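Local coordinates for 16S rRNA processing protein (Pseudomonas aeruginosa, PDB 2F1L) that probably acts as an accessory factor in the last step of 30S ribosomal subunit assembly and is needed for efficient processing of 16S rRNA, at residues A[121-126]-A[132-137]; A[52-57]-A[77-82]. All blocks are in the same frame, centred on the assembly; numbering follows the deposited sequence. Where two conformers were deposited one is given.

Contact 1 (A[121-126]-A[132-137])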
ATOM      1  N   LEU A 121      -8.189  12.288  13.603  1.00 37.75           N
ATOM      2  CA  LEU A 121      -9.029  11.101  13.451  1.00 36.67           C
ATOM      3  C   LEU A 121      -8.502   9.979  14.307  1.00 37.76           C
ATOM      4  O   LEU A 121      -7.271   9.771  14.400  1.00 37.48           O
ATOM      5  CB  LEU A 121      -9.070  10.633  12.014  1.00 38.09           C
ATOM      6  CG  LEU A 121      -9.836  11.494  11.008  1.00 38.87           C
ATOM      7  CD1 LEU A 121      -9.764  10.856   9.659  1.00 36.10           C
ATOM      8  CD2 LEU A 121     -11.258  11.646  11.435  1.00 39.66           C
ATOM      9  N   LYS A 122      -9.435   9.273  14.945  1.00 36.41           N
ATOM     10  CA  LYS A 122      -9.123   8.081  15.706  1.00 36.98           C
ATOM     11  C   LYS A 122      -8.855   6.964  14.706  1.00 32.76           C
ATOM     12  O   LYS A 122      -9.594   6.789  13.749  1.00 34.60           O
ATOM     13  CB  LYS A 122     -10.286   7.708  16.621  1.00 38.05           C
ATOM     14  CG  LYS A 122     -10.625   8.742  17.709  1.00 43.95           C
ATOM     15  CD  LYS A 122     -12.113   8.578  18.197  1.00 46.32           C
ATOM     16  CE  LYS A 122     -12.856   9.904  18.610  1.00 53.84           C
ATOM     17  NZ  LYS A 122     -14.253   9.946  17.972  1.00 49.53           N
ATOM     18  N   VAL A 123      -7.805   6.200  14.934  1.00 31.44           N
ATOM     19  CA  VAL A 123      -7.393   5.126  14.034  1.00 31.20           C
ATOM     20  C   VAL A 123      -7.661   3.785  14.709  1.00 29.33           C
ATOM     21  O   VAL A 123      -7.132   3.502  15.749  1.00 31.32           O
ATOM     22  CB  VAL A 123      -5.900   5.261  13.731  1.00 31.17           C
ATOM     23  CG1 VAL A 123      -5.357   4.024  12.972  1.00 32.50           C
ATOM     24  CG2 VAL A 123      -5.663   6.546  12.970  1.00 27.17           C
ATOM     25  N   ILE A 124      -8.491   2.964  14.101  1.00 34.25           N
ATOM     26  CA  ILE A 124      -8.972   1.727  14.699  1.00 34.78           C
ATOM     27  C   ILE A 124      -8.804   0.571  13.723  1.00 36.61           C
ATOM     28  O   ILE A 124      -9.234   0.695  12.578  1.00 40.00           O
ATOM     29  CB  ILE A 124     -10.432   1.876  15.043  1.00 36.16           C
ATOM     30  CG1 ILE A 124     -10.610   3.030  16.057  1.00 38.01           C
ATOM     31  CG2 ILE A 124     -10.994   0.573  15.617  1.00 31.48           C
ATOM     32  CD1 ILE A 124     -11.985   3.566  16.069  1.00 46.13           C
ATOM     33  N   ASP A 125      -8.181  -0.523  14.184  1.00 34.69           N
ATOM     34  CA  ASP A 125      -7.762  -1.633  13.328  1.00 35.85           C
ATOM     35  C   ASP A 125      -8.889  -2.609  13.116  1.00 38.00           C
ATOM     36  O   ASP A 125      -9.904  -2.482  13.750  1.00 38.69           O
ATOM     37  CB  ASP A 125      -6.479  -2.352  13.869  1.00 35.87           C
ATOM     38  CG  ASP A 125      -6.695  -3.092  15.168  1.00 28.99           C
ATOM     39  OD1 ASP A 125      -7.846  -3.348  15.510  1.00 36.90           O
ATOM     40  OD2 ASP A 125      -5.703  -3.435  15.855  1.00 38.72           O
ATOM     41  N   GLN A 126      -8.692  -3.607  12.243  1.00 40.37           N
ATOM     42  CA  GLN A 126      -9.830  -4.451  11.920  0.50 38.20           C
ATOM     43  C   GLN A 126     -10.373  -5.204  13.125  1.00 37.60           C
ATOM     44  O   GLN A 126     -11.544  -5.506  13.106  1.00 38.36           O
ATOM     45  CB  GLN A 126      -9.620  -5.306  10.652  0.50 37.67           C
ATOM     46  CG  GLN A 126     -10.240  -4.632   9.404  0.50 30.29           C
ATOM     47  CD  GLN A 126     -10.254  -5.536   8.208  0.50 38.11           C
ATOM     48  OE1 GLN A 126      -9.219  -6.119   7.845  0.50 33.10           O
ATOM     49  NE2 GLN A 126     -11.437  -5.679   7.577  0.50 26.84           N
ATOM     50  N   GLY A 132      -4.702   4.943  18.082  1.00 34.85           N
ATOM     51  CA  GLY A 132      -4.311   6.311  18.385  1.00 34.99           C
ATOM     52  C   GLY A 132      -5.019   7.306  17.510  1.00 33.19           C
ATOM     53  O   GLY A 132      -6.015   6.969  16.908  1.00 31.32           O
ATOM     54  N   VAL A 133      -4.514   8.535  17.485  1.00 32.64           N
ATOM     55  CA  VAL A 133      -5.049   9.585  16.620  1.00 35.43           C
ATOM     56  C   VAL A 133      -3.977   9.992  15.635  1.00 34.84           C
ATOM     57  O   VAL A 133      -2.800   9.967  15.950  1.00 37.02           O
ATOM     58  CB  VAL A 133      -5.514  10.880  17.393  1.00 35.72           C
ATOM     59  CG1 VAL A 133      -6.808  10.657  18.155  1.00 39.97           C
ATOM     60  CG2 VAL A 133      -4.485  11.357  18.337  1.00 35.62           C
ATOM     61  N   ILE A 134      -4.388  10.386  14.445  1.00 35.64           N
ATOM     62  CA  ILE A 134      -3.470  10.921  13.466  1.00 34.13           C
ATOM     63  C   ILE A 134      -3.036  12.274  13.970  1.00 36.09           C
ATOM     64  O   ILE A 134      -3.856  13.153  14.228  1.00 36.28           O
ATOM     65  CB  ILE A 134      -4.144  11.047  12.093  1.00 36.04           C
ATOM     66  CG1 ILE A 134      -4.385   9.662  11.505  1.00 36.73           C
ATOM     67  CG2 ILE A 134      -3.279  11.831  11.127  1.00 40.09           C
ATOM     68  CD1 ILE A 134      -5.378   9.631  10.421  1.00 43.32           C
ATOM     69  N   ASP A 135      -1.734  12.425  14.141  1.00 36.14           N
ATOM     70  CA  ASP A 135      -1.152  13.657  14.596  1.00 33.50           C
ATOM     71  C   ASP A 135      -0.849  14.518  13.390  1.00 34.20           C
ATOM     72  O   ASP A 135      -1.126  15.709  13.396  1.00 36.13           O
ATOM     73  CB  ASP A 135       0.141  13.364  15.354  1.00 35.06           C
ATOM     74  CG  ASP A 135       0.763  14.602  15.926  1.00 30.94           C
ATOM     75  OD1 ASP A 135       0.293  15.040  16.976  1.00 42.53           O
ATOM     76  OD2 ASP A 135       1.712  15.134  15.328  1.00 40.76           O
ATOM     77  N   HIS A 136      -0.244  13.916  12.368  1.00 33.28           N
ATOM     78  CA  HIS A 136       0.057  14.627  11.118  1.00 33.82           C
ATOM     79  C   HIS A 136       0.467  13.620  10.064  1.00 33.98           C
ATOM     80  O   HIS A 136       0.479  12.411  10.332  1.00 37.30           O
ATOM     81  CB  HIS A 136       1.108  15.743  11.270  1.00 29.85           C
ATOM     82  CG  HIS A 136       2.464  15.275  11.706  1.00 31.25           C
ATOM     83  ND1 HIS A 136       2.761  14.967  13.021  1.00 36.17           N
ATOM     84  CD2 HIS A 136       3.632  15.144  11.018  1.00 36.18           C
ATOM     85  CE1 HIS A 136       4.043  14.635  13.120  1.00 36.93           C
ATOM     86  NE2 HIS A 136       4.594  14.725  11.917  1.00 29.82           N
ATOM     87  N   LEU A 137       0.704  14.130   8.857  1.00 32.53           N
ATOM     88  CA  LEU A 137       1.005  13.323   7.686  1.00 34.69           C
ATOM     89  C   LEU A 137       2.371  13.688   7.181  1.00 34.11           C
ATOM     90  O   LEU A 137       2.836  14.783   7.426  1.00 34.53           O
ATOM     91  CB  LEU A 137      -0.043  13.504   6.585  1.00 33.39           C
ATOM     92  CG  LEU A 137      -1.175  12.504   6.851  1.00 35.39           C
ATOM     93  CD1 LEU A 137      -2.169  13.127   7.759  1.00 43.51           C
ATOM     94  CD2 LEU A 137      -1.855  12.043   5.603  1.00 38.84           C
TER

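Contact 2 (A[52-57]-A[77-82])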
ATOM      1  N   ARG A  52     -21.610   5.364  -8.316  1.00 35.13           N
ATOM      2  CA  ARG A  52     -22.839   4.659  -8.698  1.00 37.53           C
ATOM      3  C   ARG A  52     -22.796   4.087 -10.134  1.00 34.80           C
ATOM      4  O   ARG A  52     -23.459   3.103 -10.439  1.00 35.07           O
ATOM      5  CB  ARG A  52     -24.068   5.568  -8.509  1.00 34.74           C
ATOM      6  CG  ARG A  52     -25.406   4.884  -8.894  1.00 47.77           C
ATOM      7  CD  ARG A  52     -26.608   5.798  -8.762  1.00 43.45           C
ATOM      8  NE  ARG A  52     -26.579   6.454  -7.460  1.00 49.25           N
ATOM      9  N   ARG A  53     -22.013   4.711 -11.004  1.00 34.56           N
ATOM     10  CA  ARG A  53     -22.061   4.433 -12.427  1.00 33.64           C
ATOM     11  C   ARG A  53     -20.736   3.834 -12.861  1.00 34.14           C
ATOM     12  O   ARG A  53     -19.714   4.527 -12.987  1.00 35.42           O
ATOM     13  CB  ARG A  53     -22.430   5.678 -13.241  1.00 30.03           C
ATOM     14  CG  ARG A  53     -23.935   5.949 -13.273  1.00 32.14           C
ATOM     15  CD  ARG A  53     -24.323   7.162 -14.143  1.00 34.96           C
ATOM     16  NE  ARG A  53     -23.347   8.246 -14.055  1.00 40.59           N
ATOM     17  N   TRP A  54     -20.796   2.532 -13.108  1.00 31.38           N
ATOM     18  CA  TRP A  54     -19.649   1.733 -13.440  1.00 33.15           C
ATOM     19  C   TRP A  54     -19.532   1.511 -14.951  1.00 34.79           C
ATOM     20  O   TRP A  54     -20.456   1.009 -15.594  1.00 35.47           O
ATOM     21  CB  TRP A  54     -19.816   0.393 -12.718  1.00 36.34           C
ATOM     22  CG  TRP A  54     -19.556   0.470 -11.246  1.00 33.18           C
ATOM     23  CD1 TRP A  54     -19.427   1.592 -10.489  1.00 33.23           C
ATOM     24  CD2 TRP A  54     -19.364  -0.621 -10.381  1.00 30.95           C
ATOM     25  NE1 TRP A  54     -19.147   1.263  -9.212  1.00 30.49           N
ATOM     26  CE2 TRP A  54     -19.126  -0.101  -9.108  1.00 34.44           C
ATOM     27  CE3 TRP A  54     -19.371  -1.996 -10.556  1.00 33.80           C
ATOM     28  CZ2 TRP A  54     -18.874  -0.913  -8.002  1.00 35.07           C
ATOM     29  CZ3 TRP A  54     -19.151  -2.796  -9.456  1.00 38.71           C
ATOM     30  CH2 TRP A  54     -18.904  -2.257  -8.199  1.00 35.01           C
ATOM     31  N   THR A  55     -18.395   1.883 -15.518  1.00 34.01           N
ATOM     32  CA  THR A  55     -18.118   1.592 -16.898  1.00 34.21           C
ATOM     33  C   THR A  55     -17.309   0.309 -16.935  1.00 35.58           C
ATOM     34  O   THR A  55     -16.128   0.307 -16.603  1.00 37.83           O
ATOM     35  CB  THR A  55     -17.302   2.700 -17.526  1.00 34.71           C
ATOM     36  OG1 THR A  55     -17.982   3.940 -17.326  1.00 40.76           O
ATOM     37  CG2 THR A  55     -17.105   2.459 -19.009  1.00 31.56           C
ATOM     38  N   LEU A  56     -17.931  -0.792 -17.325  1.00 34.78           N
ATOM     39  CA  LEU A  56     -17.241  -2.057 -17.284  1.00 34.79           C
ATOM     40  C   LEU A  56     -16.538  -2.284 -18.595  1.00 34.95           C
ATOM     41  O   LEU A  56     -17.107  -2.027 -19.655  1.00 37.41           O
ATOM     42  CB  LEU A  56     -18.221  -3.170 -17.009  1.00 35.26           C
ATOM     43  CG  LEU A  56     -19.034  -2.990 -15.728  1.00 38.66           C
ATOM     44  CD1 LEU A  56     -20.012  -4.151 -15.627  1.00 35.98           C
ATOM     45  CD2 LEU A  56     -18.116  -2.891 -14.482  1.00 35.18           C
ATOM     46  N   ARG A  57     -15.307  -2.768 -18.527  1.00 33.01           N
ATOM     47  CA  ARG A  57     -14.549  -3.028 -19.719  1.00 34.21           C
ATOM     48  C   ARG A  57     -13.820  -4.340 -19.628  1.00 35.76           C
ATOM     49  O   ARG A  57     -13.093  -4.552 -18.670  1.00 35.90           O
ATOM     50  CB  ARG A  57     -13.518  -1.941 -19.905  1.00 35.90           C
ATOM     51  CG  ARG A  57     -12.767  -2.062 -21.222  1.00 42.55           C
ATOM     52  CD  ARG A  57     -11.801  -0.951 -21.340  1.00 39.11           C
ATOM     53  NE  ARG A  57     -10.723  -1.105 -20.380  1.00 39.00           N
ATOM     54  CZ  ARG A  57     -10.041  -0.099 -19.837  1.00 43.99           C
ATOM     55  NH1 ARG A  57     -10.320   1.170 -20.126  1.00 47.41           N
ATOM     56  NH2 ARG A  57      -9.076  -0.362 -18.976  1.00 43.15           N
ATOM     57  N   LEU A  77     -14.712  -6.702  -1.826  1.00 32.63           N
ATOM     58  CA  LEU A  77     -16.026  -6.140  -1.741  1.00 34.12           C
ATOM     59  C   LEU A  77     -17.054  -7.058  -2.371  1.00 33.63           C
ATOM     60  O   LEU A  77     -16.727  -7.797  -3.295  1.00 35.72           O
ATOM     61  CB  LEU A  77     -16.079  -4.833  -2.484  1.00 34.68           C
ATOM     62  CG  LEU A  77     -15.553  -3.608  -1.756  1.00 39.54           C
ATOM     63  CD1 LEU A  77     -14.050  -3.658  -1.732  1.00 47.48           C
ATOM     64  CD2 LEU A  77     -15.996  -2.326  -2.493  1.00 41.26           C
ATOM     65  N   ALA A  78     -18.299  -6.961  -1.899  1.00 31.40           N
ATOM     66  CA  ALA A  78     -19.473  -7.507  -2.605  1.00 30.81           C
ATOM     67  C   ALA A  78     -20.357  -6.351  -3.060  1.00 31.43           C
ATOM     68  O   ALA A  78     -20.642  -5.415  -2.307  1.00 33.61           O
ATOM     69  CB  ALA A  78     -20.268  -8.465  -1.717  1.00 28.75           C
ATOM     70  N   ALA A  79     -20.793  -6.436  -4.299  1.00 30.45           N
ATOM     71  CA  ALA A  79     -21.501  -5.358  -4.940  1.00 30.95           C
ATOM     72  C   ALA A  79     -22.766  -5.901  -5.581  1.00 30.23           C
ATOM     73  O   ALA A  79     -22.725  -6.964  -6.186  1.00 28.16           O
ATOM     74  CB  ALA A  79     -20.630  -4.761  -5.987  1.00 34.19           C
ATOM     75  N   LYS A  80     -23.868  -5.170  -5.407  1.00 31.62           N
ATOM     76  CA  LYS A  80     -25.141  -5.481  -6.023  1.00 33.10           C
ATOM     77  C   LYS A  80     -25.343  -4.494  -7.155  1.00 31.98           C
ATOM     78  O   LYS A  80     -25.395  -3.290  -6.922  1.00 31.78           O
ATOM     79  CB  LYS A  80     -26.285  -5.377  -4.998  1.00 34.27           C
ATOM     80  CG  LYS A  80     -27.708  -5.742  -5.522  1.00 35.30           C
ATOM     81  CD  LYS A  80     -27.889  -7.259  -5.745  1.00 46.28           C
ATOM     82  CE  LYS A  80     -29.261  -7.645  -6.365  1.00 42.78           C
ATOM     83  NZ  LYS A  80     -29.559  -6.791  -7.532  1.00 40.62           N
ATOM     84  N   LEU A  81     -25.441  -5.011  -8.379  1.00 32.71           N
ATOM     85  CA  LEU A  81     -25.681  -4.186  -9.569  1.00 31.31           C
ATOM     86  C   LEU A  81     -27.148  -4.257  -9.992  1.00 34.01           C
ATOM     87  O   LEU A  81     -27.810  -5.294  -9.853  1.00 33.37           O
ATOM     88  CB  LEU A  81     -24.783  -4.618 -10.719  1.00 30.42           C
ATOM     89  CG  LEU A  81     -23.298  -4.782 -10.377  1.00 34.32           C
ATOM     90  CD1 LEU A  81     -22.564  -5.183 -11.618  1.00 31.04           C
ATOM     91  CD2 LEU A  81     -22.717  -3.517  -9.799  1.00 34.01           C
ATOM     92  N   LYS A  82     -27.650  -3.143 -10.527  1.00 36.54           N
ATOM     93  CA  LYS A  82     -29.070  -3.024 -10.804  1.00 37.68           C
ATOM     94  C   LYS A  82     -29.425  -4.044 -11.854  1.00 36.83           C
ATOM     95  O   LYS A  82     -28.732  -4.171 -12.844  1.00 35.75           O
ATOM     96  CB  LYS A  82     -29.456  -1.612 -11.260  1.00 37.96           C
ATOM     97  CG  LYS A  82     -30.953  -1.441 -11.372  1.00 39.73           C
ATOM     98  CD  LYS A  82     -31.379  -0.006 -11.573  1.00 39.30           C
ATOM     99  CE  LYS A  82     -32.864   0.033 -11.817  1.00 41.54           C
ATOM    100  NZ  LYS A  82     -33.248   1.258 -12.562  1.00 48.99           N
TER

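Contact 1 (A[121-126]-A[132-137])
The flat groups that meet between 121-126 and 132-137 are peptide units. Ile134 N donates to Leu121 O at 2.9 Å, with an N-H...O angle of 158°, and Val123 N donates to Gly132 O at 2.8 Å. Between these two bonds sit Lys122 and Val133, an antiparallel non-hydrogen-bonded pair. Leu121 O also receives a CA-H...O contact from Val133 CA at 3.1 Å. Further along, the His136 ring has the Asp135 carboxylate at its edge and in its plane, where ND1 donates to the anti lone pair of OD2. The two segments lie on the paired strands 122-125 and 130-138 of a beta hairpin in the PRC-barrel domain; strand 178-181 runs along the other edge of 122-125. Inside, Val123 and Ile134 cross at about a right angle, with Val123 CG2 set 3.7 Å from Ile134 CG1. Val123 CG2 reaches that spot by lying anti to its carbonyl carbon. Ile134 CD1 also lies 4.1 Å from the CB of Leu121, two residues before Val123. Met179 and Met146 pack on Ile134 from strands 178-181 and 145-149.

Contact 2 (A[52-57]-A[77-82])
Trp54 reaches from strand 53-58 to Leu81 and Ala79 on strand 76-81, the CA atoms of Trp54 and Leu81 lying 9.3 Å apart. Its CB already points toward the other strand, and with CG anti to the carbonyl carbon (chi1 -75°) the benzo ring is brought against Leu81 and Ala79. The five-membered ring stays close to home: NE1 makes a weak hydrogen bond to Tyr51 O. The benzo ring does the touching. CE3 lies 3.8 Å from Leu81 CD2, and the next atom round, CZ3, is 3.7 Å from the same methyl, so one branch of the leucine rests against two neighbouring ring carbons. Beyond them CH2 meets the CB of Ala79 at 3.8 Å. Leu81 and Trp54 cross at about a right angle, and both Ala79 and Leu81 also turn their CB toward 52-57, being two residues apart on one strand. No hydrogen bond joins the segments; the contact is apolar and buried, with Leu48 and Ile98 also against the indole. The two strands do not pair with each other; strand 61-73 lies between them and pairs with both. Side chains meeting across the interior in this way are typical of a closed antiparallel beta barrel, here the RimM N-terminal domain.

In the fold
The two contacts belong to the two halves of RimM, and they follow one another along the chain: contact 2 is complete before contact 1 begins. Their centres are 30 Å apart on opposite sides of the chain's centre, and the nearest atoms, about 10 Å apart, do not touch. No strand or sheet is common to them. Contact 2 ties strands 53-58 and 76-81 across the interior of the N-terminal antiparallel barrel, whereas contact 1 pairs neighbouring strands 122-125 and 130-138 in the mixed sheet of the PRC-barrel domain. One contact thus lies in each of the two beta domains, and neither spans the junction between them.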